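Local coordinates for substrate binding periplasmic protein (Ralstonia solanacearum, PDB 3LOP) that probably binds leucine or a related amino acid in the periplasm, as the solute receptor of a transport system, and holds leucine between its two lobes here, at residues Ile9-Leu14 / Arg52-Lys57; Gly186-Lys191 / Ala210-Gln215; Arg266-Ala271 / Arg285-Phe290. All blocks are in the same frame, centred on the assembly; numbering follows the deposited sequence.

In the fold
The protein has the two-lobed periplasmic binding protein fold, each lobe built on a parallel sheet. Interaction 1 lies at the edge of the five-stranded sheet of one lobe, and interaction 3 packs two helices that touch helix 19-38 of that lobe; their centres are about 20 Å apart and their nearest atoms about 6 Å. Interaction 2 packs two helices of the lobe with the four-stranded sheet, its centre about 27 Å from that of interaction 1 and about 32 Å from that of interaction 3. The bound leucine lies near interactions 1 and 3: R285 of interaction 3 hydrogen-bonds its carboxylate, and the side chain of Q56 in interaction 1 is about 5 Å away.

Interaction 1: Ile9-Leu14 / Arg52-Lys57; sequences IQSLPL and RDDEQK
In the beta-alpha-beta unit formed by strand 6-12, helix 19-38 and strand 47-53, S11 pairs with R52 and L12 with D53 as parallel neighbours. The ladder is R52 N to Q10 O at 2.9 Å, L12 N to R52 O at 3.1 Å and D54 N to L12 O at 3.0 Å.

At and just past the end of strand 47-53, D53 and D54 bring in their side chains. D53 has CG anti to its backbone N (chi1 -174°), and its OD1 accepts L14 N at 2.9 Å, nearly straight at 168°. E55 N reaches the same oxygen, closing an Asx turn; the two donors come from opposite faces of the carboxylate plane. D53 and L14 slide past each other, with L14 CB 3.6 Å from D53 CG, while S15 takes OD2.

S11 OG donates to D54 OD2 at 2.9 Å, on the anti side and 35° out of the carboxylate plane; N64 of helix 58-71 also bonds S11 OG. The ring of P13 lies alongside D54, and its CG meets Q56 CB at 3.5 Å.

D53 thus carries the pairing on to L14, while D54 ties the turn back to S11; the two N-H donors gripping D53 OD1 are consistent with a charged carboxylate.

Interaction 2: Gly186-Lys191 / Ala210-Gln215; sequences GPAVDK and AQFVRQ
The short helical segments 186-191 and 210-215 approach to 9.7 Å between axes, with a signed crossing angle of -41°. V189 and F212 are the residues whose CA atoms come nearest across them, at 6.2 Å.

The same two residues carry the side-chain contact. V189 CG2 lies 3.5 Å from F212 CD1, approaching the ring obliquely, and the two side chains slide past each other in opposite directions. The valine torsion explains which methyl is used: CG1 is anti to the backbone N (chi1 175°) and CG2 is anti to the carbonyl carbon, and it is CG2 that meets the ring. Further along the F212 ring, CE1 comes up to the backbone of 186-191, 3.8 Å from V189 CA and 3.9 Å from A188 O. That carbonyl oxygen lies at the ring edge, near its plane. A188 CB adds a looser apolar contact, 4.5 Å from F212 CD1.

Q215, from the same helix as F212, meets V189 as well. Its side chain crosses that of V189 at about a right angle, and Q215 CB stands 4.1 Å from V189 CG2.

No hydrogen bond joins the two segments, so the evidence here is for an apolar contact. F212 also touches I200 and L202 of strand 199-203 and L147 of strand 144-149, while A188 reaches L147, which places the pair against the parallel sheet. Helices of this kind, lying against a parallel sheet and packing on one another through apolar residues, are typical of the alpha/beta lobes of periplasmic binding proteins.

Interaction 3: Arg266-Ala271 / Arg285-Phe290; sequences REFNRA and RAVEGF. With LEU (leucine), chain B.
F268 and F290 form the centre of the packing between helices 263-275 and 284-303, in the periplasmic binding protein fold; the short segments cross at 90° with 11.1 Å between their axes. The ring centroids are 5.2 Å apart and the planes are inclined by 52°, an oblique pairing in which F268 CD2 lies over one face of the F290 ring, 3.7 Å from its CD1. A CH-pi contact adds to it: F268 CA stands 4.2 Å from the F290 ring centroid, 27° off the ring normal. Both phenylalanine side chains start out toward the opposing helix.

The rest of the first shell surrounds these rings. A271 CB meets the edge of the F290 ring at CE1, while the extended E267 side chain crosses that of F290 obliquely, its carboxylate plane nearly perpendicular to the ring plane. Elsewhere on the F268 ring, CZ packs on A286 CB at 3.9 Å, and A286 O lies at the ring edge.

Further out, helix 19-38 touches the cluster: Y32 meets F290 edge-to-face and L31 meets F268. The carboxylate of E267 is held by a salt bridge to K294 and a hydrogen bond to W35.

Five residues before F290, near the start of the helix, R285 enters the leucine pocket. Its chain bends at chi2 and chi3, and E288 OE1 receives R285 NE at 2.7 Å, on the syn side of the carboxylate, which helps fix the guanidinium. The ligand carboxylate oxygen OXT, near the guanidinium plane, then accepts both R285 NH1 at 2.9 Å and R285 NH2 at 3.0 Å.

Interaction 1: Ile9-Leu14 / Arg52-Lys57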
loop_
_atom_site.group_PDB
_atom_site.type_symbol
_atom_site.label_atom_id
_atom_site.label_comp_id
_atom_site.label_asym_id
_atom_site.label_seq_id
_atom_site.Cartn_x
_atom_site.Cartn_y
_atom_site.Cartn_z
ATOM N N ILE A 9 -10.933 -12.305 5.713
ATOM C CA ILE A 9 -10.228 -12.879 4.569
ATOM C C ILE A 9 -9.293 -11.910 3.855
ATOM O O ILE A 9 -9.405 -10.693 3.989
ATOM C CB ILE A 9 -11.216 -13.454 3.525
ATOM C CG1 ILE A 9 -12.144 -12.355 3.006
ATOM C CG2 ILE A 9 -12.026 -14.590 4.146
ATOM C CD1 ILE A 9 -13.003 -12.797 1.830
ATOM N N GLN A 10 -8.361 -12.481 3.101
ATOM C CA GLN A 10 -7.395 -11.717 2.323
ATOM C C GLN A 10 -7.118 -12.441 1.017
ATOM O O GLN A 10 -6.980 -13.662 0.997
ATOM C CB GLN A 10 -6.048 -11.591 3.046
ATOM C CG GLN A 10 -5.947 -10.574 4.159
ATOM C CD GLN A 10 -4.509 -10.420 4.621
ATOM O OE1 GLN A 10 -3.824 -11.408 4.881
ATOM N NE2 GLN A 10 -4.042 -9.181 4.720
ATOM N N SER A 11 -7.053 -11.685 -0.073
ATOM C CA SER A 11 -6.692 -12.243 -1.368
ATOM C C SER A 11 -5.539 -11.346 -1.764
ATOM O O SER A 11 -5.697 -10.131 -1.842
ATOM C CB SER A 11 -7.815 -12.116 -2.401
ATOM O OG SER A 11 -7.393 -12.682 -3.641
ATOM N N LEU A 12 -4.370 -11.933 -1.974
ATOM C CA LEU A 12 -3.217 -11.140 -2.349
ATOM C C LEU A 12 -2.150 -12.011 -2.991
ATOM O O LEU A 12 -2.250 -13.241 -2.987
ATOM C CB LEU A 12 -2.667 -10.386 -1.126
ATOM C CG LEU A 12 -2.841 -11.010 0.258
ATOM C CD1 LEU A 12 -2.069 -12.316 0.330
ATOM C CD2 LEU A 12 -2.363 -10.041 1.334
ATOM N N PRO A 13 -1.119 -11.382 -3.568
ATOM C CA PRO A 13 -0.030 -12.107 -4.229
ATOM C C PRO A 13 0.949 -12.759 -3.267
ATOM O O PRO A 13 1.726 -12.071 -2.606
ATOM C CB PRO A 13 0.648 -11.026 -5.075
ATOM C CG PRO A 13 -0.402 -9.949 -5.209
ATOM C CD PRO A 13 -1.028 -9.941 -3.855
ATOM N N LEU A 14 0.916 -14.085 -3.197
ATOM C CA LEU A 14 1.830 -14.817 -2.330
ATOM C C LEU A 14 2.921 -15.471 -3.177
ATOM O O LEU A 14 3.896 -16.006 -2.654
ATOM C CB LEU A 14 1.064 -15.848 -1.496
ATOM C CG LEU A 14 0.093 -15.212 -0.488
ATOM C CD1 LEU A 14 -0.711 -16.293 0.214
ATOM C CD2 LEU A 14 0.872 -14.386 0.528
ATOM N N ARG A 52 -5.579 -16.183 0.649
ATOM C CA ARG A 52 -5.481 -16.971 -0.571
ATOM C C ARG A 52 -4.676 -16.211 -1.607
ATOM O O ARG A 52 -4.857 -15.010 -1.814
ATOM C CB ARG A 52 -6.865 -17.318 -1.130
ATOM C CG ARG A 52 -6.823 -18.384 -2.230
ATOM C CD ARG A 52 -8.195 -18.989 -2.465
ATOM N NE ARG A 52 -8.671 -19.670 -1.266
ATOM C CZ ARG A 52 -9.918 -20.087 -1.086
ATOM N NH1 ARG A 52 -10.823 -19.899 -2.034
ATOM N NH2 ARG A 52 -10.266 -20.665 0.055
ATOM N N ASP A 53 -3.771 -16.938 -2.245
ATOM C CA ASP A 53 -2.890 -16.394 -3.265
ATOM C C ASP A 53 -3.660 -16.108 -4.552
ATOM O O ASP A 53 -4.379 -16.974 -5.046
ATOM C CB ASP A 53 -1.782 -17.427 -3.519
ATOM C CG ASP A 53 -0.703 -16.943 -4.471
ATOM O OD1 ASP A 53 -0.692 -15.758 -4.863
ATOM O OD2 ASP A 53 0.160 -17.776 -4.820
ATOM N N ASP A 54 -3.541 -14.890 -5.077
ATOM C CA ASP A 54 -4.192 -14.572 -6.342
ATOM C C ASP A 54 -3.158 -14.274 -7.425
ATOM O O ASP A 54 -3.518 -14.027 -8.573
ATOM C CB ASP A 54 -5.193 -13.403 -6.221
ATOM C CG ASP A 54 -4.581 -12.128 -5.663
ATOM O OD1 ASP A 54 -3.353 -11.927 -5.762
ATOM O OD2 ASP A 54 -5.364 -11.303 -5.142
ATOM N N GLU A 55 -1.875 -14.319 -7.057
ATOM C CA GLU A 55 -0.780 -14.070 -8.001
ATOM C C GLU A 55 -0.948 -12.711 -8.680
ATOM O O GLU A 55 -0.359 -12.450 -9.728
ATOM C CB GLU A 55 -0.753 -15.178 -9.066
ATOM C CG GLU A 55 -0.609 -16.592 -8.506
ATOM C CD GLU A 55 -0.715 -17.669 -9.577
ATOM O OE1 GLU A 55 0.113 -17.668 -10.512
ATOM O OE2 GLU A 55 -1.626 -18.521 -9.482
ATOM N N GLN A 56 -1.730 -11.846 -8.041
ATOM C CA GLN A 56 -2.078 -10.516 -8.543
ATOM C C GLN A 56 -2.805 -10.593 -9.885
ATOM O O GLN A 56 -2.860 -9.617 -10.632
ATOM C CB GLN A 56 -0.867 -9.580 -8.667
ATOM C CG GLN A 56 -1.328 -8.111 -8.614
ATOM C CD GLN A 56 -0.284 -7.098 -9.038
ATOM O OE1 GLN A 56 0.426 -7.288 -10.029
ATOM N NE2 GLN A 56 -0.213 -5.996 -8.309
ATOM N N LYS A 57 -3.357 -11.762 -10.190
ATOM C CA LYS A 57 -4.118 -11.933 -11.421
ATOM C C LYS A 57 -5.511 -11.392 -11.126
ATOM O O LYS A 57 -6.183 -11.847 -10.206
ATOM C CB LYS A 57 -4.183 -13.408 -11.811
ATOM C CG LYS A 57 -2.837 -13.976 -12.222
ATOM C CD LYS A 57 -2.932 -15.448 -12.580
ATOM C CE LYS A 57 -1.583 -15.975 -13.048
ATOM N NZ LYS A 57 -1.654 -17.399 -13.458
#

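Interaction 2: Gly186-Lys191 / Ala210-Gln215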
loop_
_atom_site.group_PDB
_atom_site.type_symbol
_atom_site.label_atom_id
_atom_site.label_comp_id
_atom_site.label_asym_id
_atom_site.label_seq_id
_atom_site.Cartn_x
_atom_site.Cartn_y
_atom_site.Cartn_z
ATOM N N GLY A 186 13.525 -3.440 -19.057
ATOM C CA GLY A 186 14.629 -3.138 -19.955
ATOM C C GLY A 186 14.360 -1.996 -20.922
ATOM O O GLY A 186 15.107 -1.017 -20.954
ATOM N N PRO A 187 13.300 -2.097 -21.735
ATOM C CA PRO A 187 12.964 -1.045 -22.698
ATOM C C PRO A 187 12.750 0.308 -22.021
ATOM O O PRO A 187 13.112 1.351 -22.565
ATOM C CB PRO A 187 11.696 -1.579 -23.355
ATOM C CG PRO A 187 11.907 -3.062 -23.315
ATOM C CD PRO A 187 12.428 -3.271 -21.917
ATOM N N ALA A 188 12.166 0.284 -20.827
ATOM C CA ALA A 188 11.914 1.517 -20.091
ATOM C C ALA A 188 13.226 2.157 -19.652
ATOM O O ALA A 188 13.373 3.382 -19.684
ATOM C CB ALA A 188 11.039 1.232 -18.880
ATOM N N VAL A 189 14.173 1.327 -19.229
ATOM C CA VAL A 189 15.472 1.825 -18.806
ATOM C C VAL A 189 16.177 2.474 -19.994
ATOM O O VAL A 189 16.762 3.549 -19.864
ATOM C CB VAL A 189 16.359 0.691 -18.245
ATOM C CG1 VAL A 189 17.755 1.229 -17.937
ATOM C CG2 VAL A 189 15.723 0.107 -16.985
ATOM N N ASP A 190 16.113 1.827 -21.156
ATOM C CA ASP A 190 16.754 2.381 -22.345
ATOM C C ASP A 190 16.191 3.763 -22.656
ATOM O O ASP A 190 16.938 4.713 -22.890
ATOM C CB ASP A 190 16.532 1.485 -23.571
ATOM C CG ASP A 190 17.150 0.107 -23.424
ATOM O OD1 ASP A 190 18.192 -0.019 -22.751
ATOM O OD2 ASP A 190 16.598 -0.852 -24.007
ATOM N N LYS A 191 14.867 3.868 -22.649
ATOM C CA LYS A 191 14.192 5.121 -22.960
ATOM C C LYS A 191 14.458 6.255 -21.975
ATOM O O LYS A 191 14.729 7.383 -22.383
ATOM C CB LYS A 191 12.682 4.886 -23.069
ATOM C CG LYS A 191 11.914 6.079 -23.606
ATOM C CD LYS A 191 10.453 5.739 -23.848
ATOM C CE LYS A 191 9.717 6.915 -24.470
ATOM N NZ LYS A 191 8.268 6.632 -24.671
ATOM N N ALA A 210 12.554 -1.858 -8.407
ATOM C CA ALA A 210 13.899 -2.251 -7.997
ATOM C C ALA A 210 14.795 -2.540 -9.196
ATOM O O ALA A 210 15.940 -2.085 -9.249
ATOM C CB ALA A 210 13.829 -3.472 -7.090
ATOM N N GLN A 211 14.278 -3.295 -10.161
ATOM C CA GLN A 211 15.055 -3.619 -11.349
ATOM C C GLN A 211 15.360 -2.363 -12.153
ATOM O O GLN A 211 16.470 -2.199 -12.662
ATOM C CB GLN A 211 14.312 -4.638 -12.211
ATOM C CG GLN A 211 14.294 -6.027 -11.599
ATOM C CD GLN A 211 15.681 -6.634 -11.508
ATOM O OE1 GLN A 211 15.891 -7.628 -10.813
ATOM N NE2 GLN A 211 16.637 -6.043 -12.221
ATOM N N PHE A 212 14.384 -1.467 -12.263
ATOM C CA PHE A 212 14.612 -0.235 -13.003
ATOM C C PHE A 212 15.708 0.589 -12.328
ATOM O O PHE A 212 16.646 1.045 -12.978
ATOM C CB PHE A 212 13.337 0.611 -13.082
ATOM C CG PHE A 212 13.544 1.925 -13.776
ATOM C CD1 PHE A 212 13.410 2.029 -15.157
ATOM C CD2 PHE A 212 13.954 3.045 -13.056
ATOM C CE1 PHE A 212 13.691 3.230 -15.811
ATOM C CE2 PHE A 212 14.237 4.247 -13.699
ATOM C CZ PHE A 212 14.105 4.339 -15.081
ATOM N N VAL A 213 15.586 0.782 -11.019
ATOM C CA VAL A 213 16.572 1.566 -10.283
ATOM C C VAL A 213 17.983 0.991 -10.388
ATOM O O VAL A 213 18.931 1.723 -10.671
ATOM C CB VAL A 213 16.176 1.703 -8.794
ATOM C CG1 VAL A 213 17.283 2.393 -8.013
ATOM C CG2 VAL A 213 14.892 2.510 -8.682
ATOM N N ARG A 214 18.127 -0.314 -10.173
ATOM C CA ARG A 214 19.446 -0.934 -10.255
ATOM C C ARG A 214 20.075 -0.747 -11.631
ATOM O O ARG A 214 21.227 -0.326 -11.745
ATOM C CB ARG A 214 19.367 -2.434 -9.937
ATOM C CG ARG A 214 20.711 -3.154 -10.073
ATOM C CD ARG A 214 20.601 -4.658 -9.827
ATOM N NE ARG A 214 20.519 -5.009 -8.410
ATOM C CZ ARG A 214 21.517 -4.883 -7.540
ATOM N NH1 ARG A 214 22.692 -4.407 -7.931
ATOM N NH2 ARG A 214 21.346 -5.248 -6.276
ATOM N N GLN A 215 19.315 -1.062 -12.672
ATOM C CA GLN A 215 19.797 -0.949 -14.047
ATOM C C GLN A 215 20.039 0.487 -14.491
ATOM O O GLN A 215 21.038 0.781 -15.146
ATOM C CB GLN A 215 18.807 -1.623 -14.998
ATOM C CG GLN A 215 18.734 -3.137 -14.834
ATOM C CD GLN A 215 17.571 -3.754 -15.586
ATOM O OE1 GLN A 215 17.320 -3.425 -16.744
ATOM N NE2 GLN A 215 16.859 -4.667 -14.931
#

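Interaction 3: Arg266-Ala271 / Arg285-Phe290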
loop_
_atom_site.group_PDB
_atom_site.type_symbol
_atom_site.label_atom_id
_atom_site.label_comp_id
_atom_site.label_asym_id
_atom_site.label_seq_id
_atom_site.Cartn_x
_atom_site.Cartn_y
_atom_site.Cartn_z
ATOM N N ARG A 266 6.452 0.164 17.967
ATOM C CA ARG A 266 6.745 -0.524 19.213
ATOM C C ARG A 266 5.775 -1.683 19.413
ATOM O O ARG A 266 6.187 -2.767 19.823
ATOM C CB ARG A 266 6.697 0.440 20.408
ATOM C CG ARG A 266 7.988 1.239 20.545
ATOM C CD ARG A 266 8.124 1.962 21.875
ATOM N NE ARG A 266 7.310 3.169 21.961
ATOM C CZ ARG A 266 6.149 3.249 22.602
ATOM N NH1 ARG A 266 5.653 2.184 23.217
ATOM N NH2 ARG A 266 5.493 4.400 22.641
ATOM N N GLU A 267 4.495 -1.473 19.109
ATOM C CA GLU A 267 3.531 -2.557 19.273
ATOM C C GLU A 267 3.832 -3.698 18.301
ATOM O O GLU A 267 3.693 -4.874 18.643
ATOM C CB GLU A 267 2.089 -2.068 19.070
ATOM C CG GLU A 267 1.073 -3.134 19.505
ATOM C CD GLU A 267 -0.375 -2.785 19.217
ATOM O OE1 GLU A 267 -0.646 -1.698 18.665
ATOM O OE2 GLU A 267 -1.249 -3.617 19.548
ATOM N N PHE A 268 4.250 -3.349 17.087
ATOM C CA PHE A 268 4.583 -4.351 16.083
ATOM C C PHE A 268 5.727 -5.225 16.597
ATOM O O PHE A 268 5.656 -6.448 16.530
ATOM C CB PHE A 268 4.984 -3.663 14.768
ATOM C CG PHE A 268 5.232 -4.615 13.625
ATOM C CD1 PHE A 268 6.393 -5.385 13.570
ATOM C CD2 PHE A 268 4.306 -4.728 12.591
ATOM C CE1 PHE A 268 6.629 -6.251 12.497
ATOM C CE2 PHE A 268 4.531 -5.588 11.517
ATOM C CZ PHE A 268 5.696 -6.351 11.471
ATOM N N ASN A 269 6.771 -4.592 17.125
ATOM C CA ASN A 269 7.911 -5.342 17.641
ATOM C C ASN A 269 7.556 -6.166 18.871
ATOM O O ASN A 269 8.058 -7.277 19.039
ATOM C CB ASN A 269 9.082 -4.403 17.948
ATOM C CG ASN A 269 9.782 -3.933 16.693
ATOM O OD1 ASN A 269 9.858 -4.669 15.708
ATOM N ND2 ASN A 269 10.309 -2.719 16.723
ATOM N N ARG A 270 6.694 -5.631 19.733
ATOM C CA ARG A 270 6.284 -6.378 20.917
ATOM C C ARG A 270 5.443 -7.575 20.478
ATOM O O ARG A 270 5.578 -8.673 21.018
ATOM C CB ARG A 270 5.476 -5.497 21.882
ATOM C CG ARG A 270 6.281 -4.423 22.628
ATOM C CD ARG A 270 7.514 -5.004 23.318
ATOM N NE ARG A 270 8.693 -4.950 22.455
ATOM C CZ ARG A 270 9.629 -5.894 22.391
ATOM N NH1 ARG A 270 9.536 -6.984 23.136
ATOM N NH2 ARG A 270 10.671 -5.741 21.581
ATOM N N ALA A 271 4.581 -7.361 19.488
ATOM C CA ALA A 271 3.734 -8.432 18.977
ATOM C C ALA A 271 4.577 -9.545 18.359
ATOM O O ALA A 271 4.340 -10.728 18.605
ATOM C CB ALA A 271 2.753 -7.875 17.941
ATOM N N ARG A 285 5.290 -2.362 4.279
ATOM C CA ARG A 285 4.082 -3.090 3.909
ATOM C C ARG A 285 3.565 -3.981 5.039
ATOM O O ARG A 285 2.361 -4.197 5.150
ATOM C CB ARG A 285 4.302 -3.913 2.630
ATOM C CG ARG A 285 4.808 -3.107 1.419
ATOM C CD ARG A 285 4.189 -1.710 1.300
ATOM N NE ARG A 285 2.760 -1.695 0.979
ATOM C CZ ARG A 285 2.247 -1.860 -0.240
ATOM N NH1 ARG A 285 3.037 -2.066 -1.290
ATOM N NH2 ARG A 285 0.932 -1.783 -0.416
ATOM N N ALA A 286 4.455 -4.490 5.887
ATOM C CA ALA A 286 4.005 -5.325 6.998
ATOM C C ALA A 286 3.269 -4.433 7.996
ATOM O O ALA A 286 2.269 -4.836 8.597
ATOM C CB ALA A 286 5.194 -6.009 7.667
ATOM N N VAL A 287 3.767 -3.213 8.175
ATOM C CA VAL A 287 3.119 -2.273 9.080
ATOM C C VAL A 287 1.744 -1.910 8.524
ATOM O O VAL A 287 0.786 -1.763 9.281
ATOM C CB VAL A 287 3.979 -1.002 9.269
ATOM C CG1 VAL A 287 3.173 0.100 9.960
ATOM C CG2 VAL A 287 5.203 -1.347 10.109
ATOM N N GLU A 288 1.648 -1.783 7.201
ATOM C CA GLU A 288 0.378 -1.460 6.558
ATOM C C GLU A 288 -0.648 -2.556 6.865
ATOM O O GLU A 288 -1.807 -2.270 7.152
ATOM C CB GLU A 288 0.569 -1.329 5.041
ATOM C CG GLU A 288 -0.645 -0.770 4.311
ATOM C CD GLU A 288 -0.411 -0.599 2.817
ATOM O OE1 GLU A 288 0.763 -0.485 2.402
ATOM O OE2 GLU A 288 -1.404 -0.564 2.060
ATOM N N GLY A 289 -0.213 -3.812 6.814
ATOM C CA GLY A 289 -1.115 -4.915 7.102
ATOM C C GLY A 289 -1.521 -4.941 8.566
ATOM O O GLY A 289 -2.675 -5.226 8.901
ATOM N N PHE A 290 -0.556 -4.660 9.436
ATOM C CA PHE A 290 -0.758 -4.617 10.884
ATOM C C PHE A 290 -1.803 -3.539 11.205
ATOM O O PHE A 290 -2.763 -3.777 11.948
ATOM C CB PHE A 290 0.586 -4.279 11.546
ATOM C CG PHE A 290 0.622 -4.462 13.042
ATOM C CD1 PHE A 290 0.877 -5.712 13.601
ATOM C CD2 PHE A 290 0.466 -3.373 13.888
ATOM C CE1 PHE A 290 0.982 -5.868 14.989
ATOM C CE2 PHE A 290 0.567 -3.518 15.276
ATOM C CZ PHE A 290 0.826 -4.767 15.825
HETATM N N LEU B . -1.351 -2.300 -4.676
HETATM C CA LEU B . -0.111 -2.371 -5.500
HETATM C C LEU B . 1.105 -2.484 -4.601
HETATM O O LEU B . 2.147 -2.948 -5.104
HETATM C CB LEU B . -0.002 -1.118 -6.351
HETATM C CG LEU B . -1.364 -0.923 -7.006
HETATM C CD1 LEU B . -1.719 0.496 -7.049
HETATM C CD2 LEU B . -1.364 -1.516 -8.358
HETATM O OXT LEU B . 0.995 -2.104 -3.413
#